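Side-chain contacts in lipoxygenase (Cyanothece sp., PDB 5EK8), which probably acts as a 9R-lipoxygenase, using a non-haem iron to add molecular oxygen to polyunsaturated fatty acids: residues P161-D166 against E181-Y186; F171-M176 against R400-L405; F375-K380 against S489-E494; M497-I502 against E520-D525. All coordinates share one frame; numbering follows the deposited sequence.

How the contacts relate
Both segments of contact 1 and the first of contact 2 lie in the loop from strand 152-160 to helix 188-214, and the segments of the two contacts alternate along the chain; backbone bonds such as D166 N to R173 O (2.7 Å) join them. Contact 3 adjoins contact 1, where R376 NH1 donates to W163 O at 2.9 Å. Contact 4 follows contact 3 in sequence and touches contact 2 where F171 CD1 meets M497 SD at 3.7 Å. Contact 2 approaches the active site: the side chain of R173 is about 12 Å from the iron and about 8 Å from that of the ligand H364. Contacts 1, 3 and 4 lie away from the metal sites.

Contact 1: P161-D166 against E181-Y186; sequences PYWPYD and ETPDDY
With CG of W163 anti to its carbonyl carbon (chi1 -79°), the indole reaches across to P183, while the backbone directs CB of D184 toward the same ring and chi1 (177°), with CG anti to the backbone N, carries the carboxylate on to its other partners. The proline comes over one face of the indole, away from the middle of the ring system: P183 CG sits 4.0 Å from the centroid of the W163 five-membered ring and 21° off its normal, a CH-pi contact. P183 CB joins in, 3.8 Å from W163 NE1. Farther along the indole, D184 CB packs obliquely against the six-membered ring, 3.7 Å from W163 CZ2. Of the D184 carboxylate, OD2 accepts from the backbone N of S393, and OD1 makes a salt bridge with R123. T182 OG1 fixes the loop around the proline by accepting from D184 N at 3.0 Å, which makes an ST turn. F375 of helix 337-377 also stacks on the indole, and I395 of helix 394-404 touches it. Two parts of one long loop thus pack together where the N-terminal beta-strands meet the helices, consistent with the seam between the PLAT and catalytic domains of a lipoxygenase.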
loop_
_atom_site.group_PDB
_atom_site.type_symbol
_atom_site.label_atom_id
_atom_site.label_comp_id
_atom_site.label_asym_id
_atom_site.label_seq_id
_atom_site.Cartn_x
_atom_site.Cartn_y
_atom_site.Cartn_z
ATOM N N PRO A 161 -11.397 14.577 15.919
ATOM C CA PRO A 161 -10.229 13.900 15.350
ATOM C C PRO A 161 -10.626 12.792 14.379
ATOM O O PRO A 161 -10.382 11.615 14.650
ATOM C CB PRO A 161 -9.525 13.329 16.581
ATOM C CG PRO A 161 -10.630 13.077 17.540
ATOM C CD PRO A 161 -11.644 14.170 17.313
ATOM N N TYR A 162 -11.231 13.172 13.258
ATOM C CA TYR A 162 -11.664 12.201 12.263
ATOM C C TYR A 162 -10.594 11.988 11.197
ATOM O O TYR A 162 -10.309 12.886 10.400
ATOM C CB TYR A 162 -12.973 12.648 11.614
ATOM C CG TYR A 162 -13.599 11.597 10.727
ATOM C CD1 TYR A 162 -13.579 11.726 9.341
ATOM C CD2 TYR A 162 -14.204 10.464 11.276
ATOM C CE1 TYR A 162 -14.149 10.767 8.526
ATOM C CE2 TYR A 162 -14.783 9.493 10.466
ATOM C CZ TYR A 162 -14.750 9.651 9.092
ATOM O OH TYR A 162 -15.317 8.706 8.270
ATOM N N TRP A 163 -10.025 10.783 11.186
ATOM C CA TRP A 163 -8.925 10.421 10.291
ATOM C C TRP A 163 -7.817 11.463 10.295
ATOM O O TRP A 163 -7.485 12.023 9.251
ATOM C CB TRP A 163 -9.440 10.216 8.864
ATOM C CG TRP A 163 -10.106 8.892 8.653
ATOM C CD1 TRP A 163 -11.318 8.496 9.138
ATOM C CD2 TRP A 163 -9.595 7.787 7.897
ATOM N NE1 TRP A 163 -11.595 7.211 8.732
ATOM C CE2 TRP A 163 -10.553 6.755 7.968
ATOM C CE3 TRP A 163 -8.423 7.570 7.166
ATOM C CZ2 TRP A 163 -10.373 5.527 7.337
ATOM C CZ3 TRP A 163 -8.248 6.346 6.538
ATOM C CH2 TRP A 163 -9.218 5.342 6.628
ATOM N N PRO A 164 -7.234 11.726 11.474
ATOM C CA PRO A 164 -6.239 12.797 11.559
ATOM C C PRO A 164 -4.959 12.441 10.822
ATOM O O PRO A 164 -4.624 11.261 10.718
ATOM C CB PRO A 164 -5.989 12.920 13.063
ATOM C CG PRO A 164 -6.266 11.559 13.592
ATOM C CD PRO A 164 -7.391 11.014 12.757
ATOM N N TYR A 165 -4.261 13.453 10.311
ATOM C CA TYR A 165 -2.982 13.235 9.649
ATOM C C TYR A 165 -1.858 13.090 10.665
ATOM O O TYR A 165 -1.859 13.750 11.704
ATOM C CB TYR A 165 -2.666 14.379 8.687
ATOM C CG TYR A 165 -3.349 14.269 7.346
ATOM C CD1 TYR A 165 -2.826 13.466 6.348
ATOM C CD2 TYR A 165 -4.511 14.974 7.073
ATOM C CE1 TYR A 165 -3.438 13.362 5.120
ATOM C CE2 TYR A 165 -5.130 14.875 5.841
ATOM C CZ TYR A 165 -4.588 14.065 4.870
ATOM O OH TYR A 165 -5.191 13.957 3.639
ATOM N N ASP A 166 -0.906 12.215 10.358
ATOM C CA ASP A 166 0.290 12.050 11.178
ATOM C C ASP A 166 1.242 13.212 10.910
ATOM O O ASP A 166 1.733 13.367 9.792
ATOM C CB ASP A 166 0.977 10.715 10.875
ATOM C CG ASP A 166 2.004 10.324 11.926
ATOM O OD1 ASP A 166 2.314 9.119 12.020
ATOM O OD2 ASP A 166 2.504 11.203 12.657
ATOM N N GLU A 181 -6.774 0.650 17.539
ATOM C CA GLU A 181 -7.932 1.526 17.384
ATOM C C GLU A 181 -7.934 2.201 16.009
ATOM O O GLU A 181 -7.997 3.424 15.892
ATOM C CB GLU A 181 -7.997 2.575 18.509
ATOM C CG GLU A 181 -6.779 3.486 18.666
ATOM C CD GLU A 181 -7.002 4.549 19.729
ATOM O OE1 GLU A 181 -7.736 4.271 20.701
ATOM O OE2 GLU A 181 -6.459 5.666 19.591
ATOM N N THR A 182 -7.878 1.377 14.968
ATOM C CA THR A 182 -8.053 1.828 13.595
ATOM C C THR A 182 -9.509 2.214 13.333
ATOM O O THR A 182 -10.426 1.621 13.909
ATOM C CB THR A 182 -7.626 0.732 12.602
ATOM O OG1 THR A 182 -7.919 1.147 11.262
ATOM C CG2 THR A 182 -8.372 -0.558 12.894
ATOM N N PRO A 183 -9.728 3.221 12.474
ATOM C CA PRO A 183 -11.086 3.588 12.068
ATOM C C PRO A 183 -11.522 2.834 10.818
ATOM O O PRO A 183 -12.590 3.108 10.273
ATOM C CB PRO A 183 -10.965 5.081 11.791
ATOM C CG PRO A 183 -9.583 5.218 11.251
ATOM C CD PRO A 183 -8.735 4.186 11.970
ATOM N N ASP A 184 -10.686 1.898 10.376
ATOM C CA ASP A 184 -10.954 1.097 9.185
ATOM C C ASP A 184 -10.244 -0.253 9.293
ATOM O O ASP A 184 -9.183 -0.465 8.703
ATOM C CB ASP A 184 -10.513 1.848 7.924
ATOM C CG ASP A 184 -10.709 1.038 6.649
ATOM O OD1 ASP A 184 -11.625 0.184 6.605
ATOM O OD2 ASP A 184 -9.938 1.263 5.690
ATOM N N ASP A 185 -10.841 -1.161 10.061
ATOM C CA ASP A 185 -10.243 -2.466 10.340
ATOM C C ASP A 185 -10.342 -3.419 9.160
ATOM O O ASP A 185 -11.159 -3.225 8.261
ATOM C CB ASP A 185 -10.908 -3.104 11.557
ATOM C CG ASP A 185 -9.947 -3.943 12.364
ATOM O OD1 ASP A 185 -8.810 -4.165 11.885
ATOM O OD2 ASP A 185 -10.332 -4.376 13.474
ATOM N N TYR A 186 -9.505 -4.453 9.173
ATOM C CA TYR A 186 -9.595 -5.527 8.183
ATOM C C TYR A 186 -10.937 -6.255 8.271
ATOM O O TYR A 186 -11.670 -6.112 9.248
ATOM C CB TYR A 186 -8.486 -6.561 8.376
ATOM C CG TYR A 186 -7.061 -6.079 8.263
ATOM C CD1 TYR A 186 -6.587 -5.492 7.098
ATOM C CD2 TYR A 186 -6.170 -6.275 9.305
ATOM C CE1 TYR A 186 -5.267 -5.082 6.993
ATOM C CE2 TYR A 186 -4.857 -5.875 9.208
ATOM C CZ TYR A 186 -4.406 -5.281 8.055
ATOM O OH TYR A 186 -3.088 -4.887 7.983
#

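Contact 2: F171-M176 against R400-L405; sequences FARIFM and RGDDLL
The guanidinium of R173 meets D402 at its edge, with D402 OD1 lying in the guanidinium plane, while the carboxylate is turned 52° against it. The salt bridge joins the loop entering the helical lipoxygenase domain to the last turns of helix 394-404. A bend at chi3 (54°) swings the end of the otherwise extended arginine toward D402, which approaches from the opposite direction. On another side of the arginine, R173 NE forms a salt bridge with E368 of helix 337-377, the helix that carries the iron ligands H359 and H364. R173 thus ties its loop to both helices, and E368 holds the loop a second time by accepting from I174 N. The two acidic neighbours would be expected to stabilise the positive charge of the buried arginine. The bridge is uneven: R173 NH1 gives a nearly straight bond to the syn lone pair of D402 OD1 at 2.8 Å, whereas R173 NH2 reaches D402 OD2 only weakly, at 3.2 Å.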
loop_
_atom_site.group_PDB
_atom_site.type_symbol
_atom_site.label_atom_id
_atom_site.label_comp_id
_atom_site.label_asym_id
_atom_site.label_seq_id
_atom_site.Cartn_x
_atom_site.Cartn_y
_atom_site.Cartn_z
ATOM N N PHE A 171 5.461 11.576 5.170
ATOM C CA PHE A 171 4.428 11.204 4.217
ATOM C C PHE A 171 3.048 11.549 4.750
ATOM O O PHE A 171 2.857 11.716 5.955
ATOM C CB PHE A 171 4.502 9.710 3.901
ATOM C CG PHE A 171 5.877 9.232 3.523
ATOM C CD1 PHE A 171 6.500 9.707 2.379
ATOM C CD2 PHE A 171 6.541 8.296 4.304
ATOM C CE1 PHE A 171 7.761 9.263 2.023
ATOM C CE2 PHE A 171 7.803 7.846 3.953
ATOM C CZ PHE A 171 8.414 8.329 2.809
ATOM N N ALA A 172 2.085 11.665 3.847
ATOM C CA ALA A 172 0.700 11.823 4.256
ATOM C C ALA A 172 0.141 10.479 4.721
ATOM O O ALA A 172 -0.174 9.604 3.911
ATOM C CB ALA A 172 -0.123 12.382 3.129
ATOM N N ARG A 173 0.043 10.321 6.037
ATOM C CA ARG A 173 -0.421 9.082 6.650
ATOM C C ARG A 173 -1.398 9.388 7.779
ATOM O O ARG A 173 -1.435 10.509 8.293
ATOM C CB ARG A 173 0.759 8.269 7.187
ATOM C CG ARG A 173 1.852 7.997 6.170
ATOM C CD ARG A 173 2.842 6.988 6.711
ATOM N NE ARG A 173 2.142 5.785 7.143
ATOM C CZ ARG A 173 2.709 4.765 7.775
ATOM N NH1 ARG A 173 4.006 4.792 8.058
ATOM N NH2 ARG A 173 1.971 3.726 8.129
ATOM N N ILE A 174 -2.187 8.390 8.165
ATOM C CA ILE A 174 -3.105 8.556 9.283
ATOM C C ILE A 174 -2.317 8.524 10.588
ATOM O O ILE A 174 -1.262 7.894 10.670
ATOM C CB ILE A 174 -4.200 7.465 9.292
ATOM C CG1 ILE A 174 -5.336 7.858 10.239
ATOM C CG2 ILE A 174 -3.616 6.107 9.660
ATOM C CD1 ILE A 174 -6.522 6.924 10.195
ATOM N N PHE A 175 -2.808 9.228 11.599
ATOM C CA PHE A 175 -2.185 9.171 12.911
ATOM C C PHE A 175 -2.758 7.989 13.680
ATOM O O PHE A 175 -3.934 7.977 14.040
ATOM C CB PHE A 175 -2.395 10.475 13.681
ATOM C CG PHE A 175 -1.737 10.490 15.031
ATOM C CD1 PHE A 175 -0.364 10.360 15.146
ATOM C CD2 PHE A 175 -2.493 10.636 16.186
ATOM C CE1 PHE A 175 0.247 10.372 16.389
ATOM C CE2 PHE A 175 -1.888 10.651 17.435
ATOM C CZ PHE A 175 -0.516 10.524 17.534
ATOM N N MET A 176 -1.921 6.987 13.921
ATOM C CA MET A 176 -2.391 5.755 14.527
ATOM C C MET A 176 -1.310 5.125 15.392
ATOM O O MET A 176 -0.665 4.160 14.985
ATOM C CB MET A 176 -2.848 4.778 13.438
ATOM C CG MET A 176 -3.836 3.723 13.908
ATOM S SD MET A 176 -4.843 3.093 12.550
ATOM C CE MET A 176 -3.613 2.255 11.558
ATOM N N ARG A 400 1.361 -1.510 10.257
ATOM C CA ARG A 400 1.994 -2.770 10.640
ATOM C C ARG A 400 3.433 -2.829 10.130
ATOM O O ARG A 400 4.345 -3.263 10.839
ATOM C CB ARG A 400 1.190 -3.958 10.106
ATOM C CG ARG A 400 1.871 -5.313 10.279
ATOM C CD ARG A 400 2.172 -5.615 11.739
ATOM N NE ARG A 400 2.791 -6.926 11.896
ATOM C CZ ARG A 400 3.303 -7.381 13.035
ATOM N NH1 ARG A 400 3.277 -6.623 14.125
ATOM N NH2 ARG A 400 3.846 -8.589 13.084
ATOM N N GLY A 401 3.623 -2.386 8.892
ATOM C CA GLY A 401 4.935 -2.331 8.281
ATOM C C GLY A 401 5.868 -1.419 9.048
ATOM O O GLY A 401 7.085 -1.600 9.014
ATOM N N ASP A 402 5.297 -0.441 9.750
ATOM C CA ASP A 402 6.087 0.418 10.636
ATOM C C ASP A 402 6.866 -0.372 11.692
ATOM O O ASP A 402 7.852 0.122 12.238
ATOM C CB ASP A 402 5.191 1.444 11.330
ATOM C CG ASP A 402 4.755 2.558 10.404
ATOM O OD1 ASP A 402 5.435 2.775 9.376
ATOM O OD2 ASP A 402 3.737 3.216 10.711
ATOM N N ASP A 403 6.416 -1.590 11.982
ATOM C CA ASP A 403 7.128 -2.481 12.893
ATOM C C ASP A 403 7.773 -3.653 12.153
ATOM O O ASP A 403 8.844 -4.124 12.536
ATOM C CB ASP A 403 6.183 -3.026 13.966
ATOM C CG ASP A 403 5.497 -1.931 14.758
ATOM O OD1 ASP A 403 6.198 -1.095 15.366
ATOM O OD2 ASP A 403 4.249 -1.903 14.760
ATOM N N LEU A 404 7.119 -4.123 11.094
ATOM C CA LEU A 404 7.502 -5.382 10.456
ATOM C C LEU A 404 8.468 -5.242 9.277
ATOM O O LEU A 404 9.315 -6.112 9.062
ATOM C CB LEU A 404 6.250 -6.118 9.985
ATOM C CG LEU A 404 6.467 -7.552 9.507
ATOM C CD1 LEU A 404 6.790 -8.471 10.689
ATOM C CD2 LEU A 404 5.249 -8.044 8.741
ATOM N N LEU A 405 8.342 -4.165 8.508
ATOM C CA LEU A 405 9.154 -4.018 7.301
ATOM C C LEU A 405 10.175 -2.886 7.389
ATOM O O LEU A 405 11.329 -3.050 6.981
ATOM C CB LEU A 405 8.259 -3.794 6.081
ATOM C CG LEU A 405 7.192 -4.851 5.789
ATOM C CD1 LEU A 405 6.586 -4.614 4.411
ATOM C CD2 LEU A 405 7.755 -6.263 5.906
#

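Contact 3: F375-K380 against S489-E494; sequences FRNLRK and SEDLVE
R376 and D491 cross at about a right angle, and N377 comes slantwise at the same carboxylate. Their flat groups are strongly turned against it, the guanidinium by 65° and the amide to a similar degree. Both donors converge on one oxygen, D491 OD1, from opposite faces of the carboxylate plane, so that each meets it from well outside that plane. R376 NE supplies the charged bond, at 2.7 Å from D491 OD1, with the oxygen tilted a little from the guanidinium plane. The bond from N377 ND2 to D491 OD1, 2.8 Å long, is almost perfectly straight at 178°, and here the oxygen lies in the amide plane. All three residues are buried, and this double grip would favour a charged aspartate. The contact ties the C-terminal end of helix 337-377, the long helix bearing the iron ligands H359 and H364 in this lipoxygenase, to the flank of helix 482-495, with D491 pointing at the helix end. The R376 side chain bends at chi3 (73°), which turns NE toward the aspartate and sends the terminal nitrogens past it. Beyond the aspartate, R376 NH1 pairs with D63 and also donates to the backbone oxygen of W163, so the guanidinium bridges two carboxylates.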
loop_
_atom_site.group_PDB
_atom_site.type_symbol
_atom_site.label_atom_id
_atom_site.label_comp_id
_atom_site.label_asym_id
_atom_site.label_seq_id
_atom_site.Cartn_x
_atom_site.Cartn_y
_atom_site.Cartn_z
ATOM N N PHE A 375 -11.321 8.906 2.705
ATOM C CA PHE A 375 -12.198 8.632 3.836
ATOM C C PHE A 375 -12.474 9.896 4.637
ATOM O O PHE A 375 -13.461 9.973 5.366
ATOM C CB PHE A 375 -11.598 7.547 4.734
ATOM C CG PHE A 375 -11.770 6.156 4.190
ATOM C CD1 PHE A 375 -12.952 5.463 4.390
ATOM C CD2 PHE A 375 -10.757 5.546 3.468
ATOM C CE1 PHE A 375 -13.118 4.190 3.890
ATOM C CE2 PHE A 375 -10.919 4.273 2.964
ATOM C CZ PHE A 375 -12.100 3.596 3.176
ATOM N N ARG A 376 -11.603 10.889 4.495
ATOM C CA ARG A 376 -11.813 12.158 5.170
ATOM C C ARG A 376 -12.947 12.951 4.541
ATOM O O ARG A 376 -13.722 13.585 5.254
ATOM C CB ARG A 376 -10.538 12.998 5.158
ATOM C CG ARG A 376 -9.594 12.725 6.308
ATOM C CD ARG A 376 -8.325 13.565 6.174
ATOM N NE ARG A 376 -8.564 14.970 6.479
ATOM C CZ ARG A 376 -8.281 15.530 7.649
ATOM N NH1 ARG A 376 -7.740 14.807 8.619
ATOM N NH2 ARG A 376 -8.530 16.816 7.850
ATOM N N ASN A 377 -13.053 12.921 3.214
ATOM C CA ASN A 377 -13.922 13.888 2.539
ATOM C C ASN A 377 -15.015 13.335 1.616
ATOM O O ASN A 377 -15.855 14.096 1.134
ATOM C CB ASN A 377 -13.054 14.862 1.736
ATOM C CG ASN A 377 -12.033 15.581 2.602
ATOM O OD1 ASN A 377 -12.362 16.536 3.303
ATOM N ND2 ASN A 377 -10.786 15.126 2.550
ATOM N N LEU A 378 -15.017 12.029 1.367
ATOM C CA LEU A 378 -15.979 11.458 0.425
ATOM C C LEU A 378 -17.093 10.680 1.122
ATOM O O LEU A 378 -16.878 9.561 1.587
ATOM C CB LEU A 378 -15.262 10.555 -0.582
ATOM C CG LEU A 378 -14.253 11.273 -1.479
ATOM C CD1 LEU A 378 -13.658 10.320 -2.507
ATOM C CD2 LEU A 378 -14.904 12.475 -2.158
ATOM N N ARG A 379 -18.281 11.277 1.180
ATOM C CA ARG A 379 -19.440 10.649 1.820
ATOM C C ARG A 379 -20.668 10.603 0.908
ATOM O O ARG A 379 -21.055 9.535 0.432
ATOM C CB ARG A 379 -19.788 11.379 3.117
ATOM C CG ARG A 379 -19.095 10.805 4.331
ATOM C CD ARG A 379 -19.040 11.791 5.476
ATOM N NE ARG A 379 -17.689 11.846 6.015
ATOM C CZ ARG A 379 -16.899 12.910 5.943
ATOM N NH1 ARG A 379 -15.679 12.860 6.453
ATOM N NH2 ARG A 379 -17.332 14.025 5.373
ATOM N N LYS A 380 -21.284 11.761 0.674
ATOM C CA LYS A 380 -22.465 11.842 -0.187
ATOM C C LYS A 380 -22.129 11.643 -1.665
ATOM O O LYS A 380 -22.969 11.189 -2.447
ATOM C CB LYS A 380 -23.172 13.185 -0.003
ATOM C CG LYS A 380 -23.934 13.316 1.303
ATOM C CD LYS A 380 -25.000 14.398 1.194
ATOM C CE LYS A 380 -25.810 14.519 2.476
ATOM N NZ LYS A 380 -26.969 15.435 2.307
ATOM N N SER A 489 -9.477 17.070 -2.911
ATOM C CA SER A 489 -8.346 17.643 -3.626
ATOM C C SER A 489 -7.447 18.467 -2.699
ATOM O O SER A 489 -6.223 18.296 -2.677
ATOM C CB SER A 489 -8.854 18.506 -4.785
ATOM O OG SER A 489 -7.807 19.243 -5.388
ATOM N N GLU A 490 -8.071 19.354 -1.929
ATOM C CA GLU A 490 -7.353 20.248 -1.030
ATOM C C GLU A 490 -6.566 19.476 0.019
ATOM O O GLU A 490 -5.415 19.795 0.277
ATOM C CB GLU A 490 -8.322 21.219 -0.355
ATOM C CG GLU A 490 -8.895 22.266 -1.298
ATOM C CD GLU A 490 -9.919 23.156 -0.630
ATOM O OE1 GLU A 490 -10.597 23.924 -1.347
ATOM O OE2 GLU A 490 -10.049 23.089 0.611
ATOM N N ASP A 491 -7.180 18.458 0.613
ATOM C CA ASP A 491 -6.483 17.626 1.590
ATOM C C ASP A 491 -5.279 16.927 0.958
ATOM O O ASP A 491 -4.181 16.900 1.543
ATOM C CB ASP A 491 -7.440 16.601 2.199
ATOM C CG ASP A 491 -7.999 17.050 3.541
ATOM O OD1 ASP A 491 -8.809 16.303 4.131
ATOM O OD2 ASP A 491 -7.620 18.144 4.013
ATOM N N LEU A 492 -5.484 16.382 -0.243
ATOM C CA LEU A 492 -4.388 15.769 -1.003
ATOM C C LEU A 492 -3.201 16.714 -1.208
ATOM O O LEU A 492 -2.075 16.393 -0.826
ATOM C CB LEU A 492 -4.882 15.278 -2.364
ATOM C CG LEU A 492 -5.767 14.034 -2.335
ATOM C CD1 LEU A 492 -6.435 13.824 -3.689
ATOM C CD2 LEU A 492 -4.957 12.796 -1.915
ATOM N N VAL A 493 -3.459 17.871 -1.816
ATOM C CA VAL A 493 -2.402 18.839 -2.104
ATOM C C VAL A 493 -1.728 19.338 -0.826
ATOM O O VAL A 493 -0.502 19.342 -0.718
ATOM C CB VAL A 493 -2.943 20.058 -2.895
ATOM C CG1 VAL A 493 -1.898 21.175 -2.961
ATOM C CG2 VAL A 493 -3.377 19.642 -4.291
ATOM N N GLU A 494 -2.540 19.748 0.141
ATOM C CA GLU A 494 -2.034 20.341 1.369
ATOM C C GLU A 494 -1.221 19.367 2.203
ATOM O O GLU A 494 -0.350 19.787 2.963
ATOM C CB GLU A 494 -3.188 20.890 2.211
ATOM C CG GLU A 494 -3.898 22.079 1.575
ATOM C CD GLU A 494 -5.033 22.608 2.426
ATOM O OE1 GLU A 494 -5.183 22.133 3.575
ATOM O OE2 GLU A 494 -5.780 23.486 1.936
#

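Contact 4: M497-I502 against E520-D525; sequences MPYQPI and ELDKPD
Y499 and D522 both sit on loop backbone in the extended, polyproline-like region, and each directs its CB toward the other segment. Their side chains come from opposite directions, each with CG anti to the backbone N (chi1 175° in both). The phenol hydroxyl Y499 OH donates to D522 OD1 at 2.7 Å, using the syn lone pair of the carboxylate oxygen. D522 OD1 lies in the plane of the tyrosine ring, at its edge and on the CE1 side, whereas the carboxylate as a whole is turned 76° against the ring. P524 lies across the end of the phenol, its CB 3.7 Å from Y499 OH, a van der Waals contact of a ring carbon with the hydroxyl oxygen. Within the first segment, the backbone N of P501 lies 3.9 Å above one face of the Y499 ring, toward its rim. The strongest partner of D522 is R528, whose NH2 makes a salt bridge with OD2, and Y499 also touches R528. The loop after helix 482-495 and the one after strand 513-515 are thus pinned together at the surface. With a hydroxyl on one oxygen and an arginine on the other, D522 is probably held as a carboxylate anion.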
loop_
_atom_site.group_PDB
_atom_site.type_symbol
_atom_site.label_atom_id
_atom_site.label_comp_id
_atom_site.label_asym_id
_atom_site.label_seq_id
_atom_site.Cartn_x
_atom_site.Cartn_y
_atom_site.Cartn_z
ATOM N N MET A 497 3.767 15.540 0.011
ATOM C CA MET A 497 5.133 15.988 0.227
ATOM C C MET A 497 5.395 17.260 -0.553
ATOM O O MET A 497 4.716 17.543 -1.541
ATOM C CB MET A 497 6.141 14.918 -0.193
ATOM C CG MET A 497 6.037 13.607 0.570
ATOM S SD MET A 497 7.397 12.487 0.172
ATOM C CE MET A 497 8.729 13.183 1.147
ATOM N N PRO A 498 6.375 18.048 -0.104
ATOM C CA PRO A 498 6.855 19.107 -0.987
ATOM C C PRO A 498 7.542 18.492 -2.199
ATOM O O PRO A 498 8.386 17.616 -2.030
ATOM C CB PRO A 498 7.843 19.885 -0.107
ATOM C CG PRO A 498 8.164 18.971 1.035
ATOM C CD PRO A 498 6.943 18.149 1.249
ATOM N N TYR A 499 7.178 18.942 -3.396
ATOM C CA TYR A 499 7.779 18.438 -4.626
ATOM C C TYR A 499 9.282 18.669 -4.689
ATOM O O TYR A 499 9.786 19.732 -4.323
ATOM C CB TYR A 499 7.114 19.076 -5.847
ATOM C CG TYR A 499 7.751 18.695 -7.169
ATOM C CD1 TYR A 499 7.715 17.382 -7.637
ATOM C CD2 TYR A 499 8.379 19.648 -7.958
ATOM C CE1 TYR A 499 8.301 17.037 -8.858
ATOM C CE2 TYR A 499 8.960 19.312 -9.169
ATOM C CZ TYR A 499 8.917 18.014 -9.618
ATOM O OH TYR A 499 9.504 17.711 -10.824
ATOM N N GLN A 500 9.984 17.646 -5.164
ATOM C CA GLN A 500 11.428 17.673 -5.328
ATOM C C GLN A 500 11.780 16.846 -6.550
ATOM O O GLN A 500 11.596 15.637 -6.540
ATOM C CB GLN A 500 12.131 17.122 -4.085
ATOM C CG GLN A 500 13.646 16.998 -4.210
ATOM C CD GLN A 500 14.253 16.195 -3.072
ATOM O OE1 GLN A 500 13.994 14.995 -2.933
ATOM N NE2 GLN A 500 15.057 16.856 -2.245
ATOM N N PRO A 501 12.264 17.501 -7.615
ATOM C CA PRO A 501 12.617 16.817 -8.861
ATOM C C PRO A 501 13.503 15.619 -8.585
ATOM O O PRO A 501 14.367 15.702 -7.708
ATOM C CB PRO A 501 13.357 17.894 -9.650
ATOM C CG PRO A 501 12.710 19.156 -9.211
ATOM C CD PRO A 501 12.438 18.960 -7.732
ATOM N N ILE A 502 13.269 14.529 -9.311
ATOM C CA ILE A 502 13.863 13.240 -8.992
ATOM C C ILE A 502 15.379 13.304 -8.834
ATOM O O ILE A 502 16.071 14.038 -9.540
ATOM C CB ILE A 502 13.497 12.170 -10.058
ATOM C CG1 ILE A 502 13.702 10.762 -9.494
ATOM C CG2 ILE A 502 14.274 12.370 -11.352
ATOM C CD1 ILE A 502 12.984 10.523 -8.186
ATOM N N GLU A 520 4.748 6.975 -17.225
ATOM C CA GLU A 520 4.656 6.743 -15.786
ATOM C C GLU A 520 5.474 7.775 -15.027
ATOM O O GLU A 520 5.302 7.967 -13.823
ATOM C CB GLU A 520 5.148 5.338 -15.424
ATOM C CG GLU A 520 4.441 4.187 -16.128
ATOM C CD GLU A 520 5.016 2.834 -15.732
ATOM O OE1 GLU A 520 5.831 2.791 -14.781
ATOM O OE2 GLU A 520 4.656 1.818 -16.372
ATOM N N LEU A 521 6.368 8.435 -15.750
ATOM C CA LEU A 521 7.349 9.316 -15.135
ATOM C C LEU A 521 6.790 10.666 -14.720
ATOM O O LEU A 521 5.731 11.096 -15.179
ATOM C CB LEU A 521 8.521 9.530 -16.087
ATOM C CG LEU A 521 9.312 8.268 -16.422
ATOM C CD1 LEU A 521 10.424 8.620 -17.372
ATOM C CD2 LEU A 521 9.861 7.619 -15.161
ATOM N N ASP A 522 7.526 11.323 -13.835
ATOM C CA ASP A 522 7.199 12.664 -13.387
ATOM C C ASP A 522 7.218 13.642 -14.558
ATOM O O ASP A 522 8.151 13.640 -15.357
ATOM C CB ASP A 522 8.188 13.096 -12.305
ATOM C CG ASP A 522 7.990 14.525 -11.870
ATOM O OD1 ASP A 522 8.957 15.120 -11.352
ATOM O OD2 ASP A 522 6.871 15.052 -12.033
ATOM N N LYS A 523 6.175 14.457 -14.667
ATOM C CA LYS A 523 6.151 15.535 -15.655
ATOM C C LYS A 523 6.449 16.878 -14.991
ATOM O O LYS A 523 5.535 17.541 -14.500
ATOM C CB LYS A 523 4.797 15.606 -16.366
ATOM C CG LYS A 523 4.505 14.455 -17.295
ATOM C CD LYS A 523 3.897 13.284 -16.548
ATOM C CE LYS A 523 3.711 12.094 -17.469
ATOM N NZ LYS A 523 3.429 10.883 -16.690
ATOM N N PRO A 524 7.730 17.285 -14.974
ATOM C CA PRO A 524 8.132 18.514 -14.280
ATOM C C PRO A 524 7.547 19.766 -14.926
ATOM O O PRO A 524 7.292 20.747 -14.231
ATOM C CB PRO A 524 9.665 18.503 -14.394
ATOM C CG PRO A 524 10.028 17.094 -14.775
ATOM C CD PRO A 524 8.879 16.616 -15.604
ATOM N N ASP A 525 7.327 19.719 -16.236
ATOM C CA ASP A 525 6.813 20.871 -16.972
ATOM C C ASP A 525 5.355 21.175 -16.641
ATOM O O ASP A 525 4.930 22.328 -16.703
ATOM C CB ASP A 525 6.974 20.650 -18.475
ATOM C CG ASP A 525 8.410 20.820 -18.934
ATOM O OD1 ASP A 525 8.780 21.951 -19.316
ATOM O OD2 ASP A 525 9.171 19.831 -18.906
#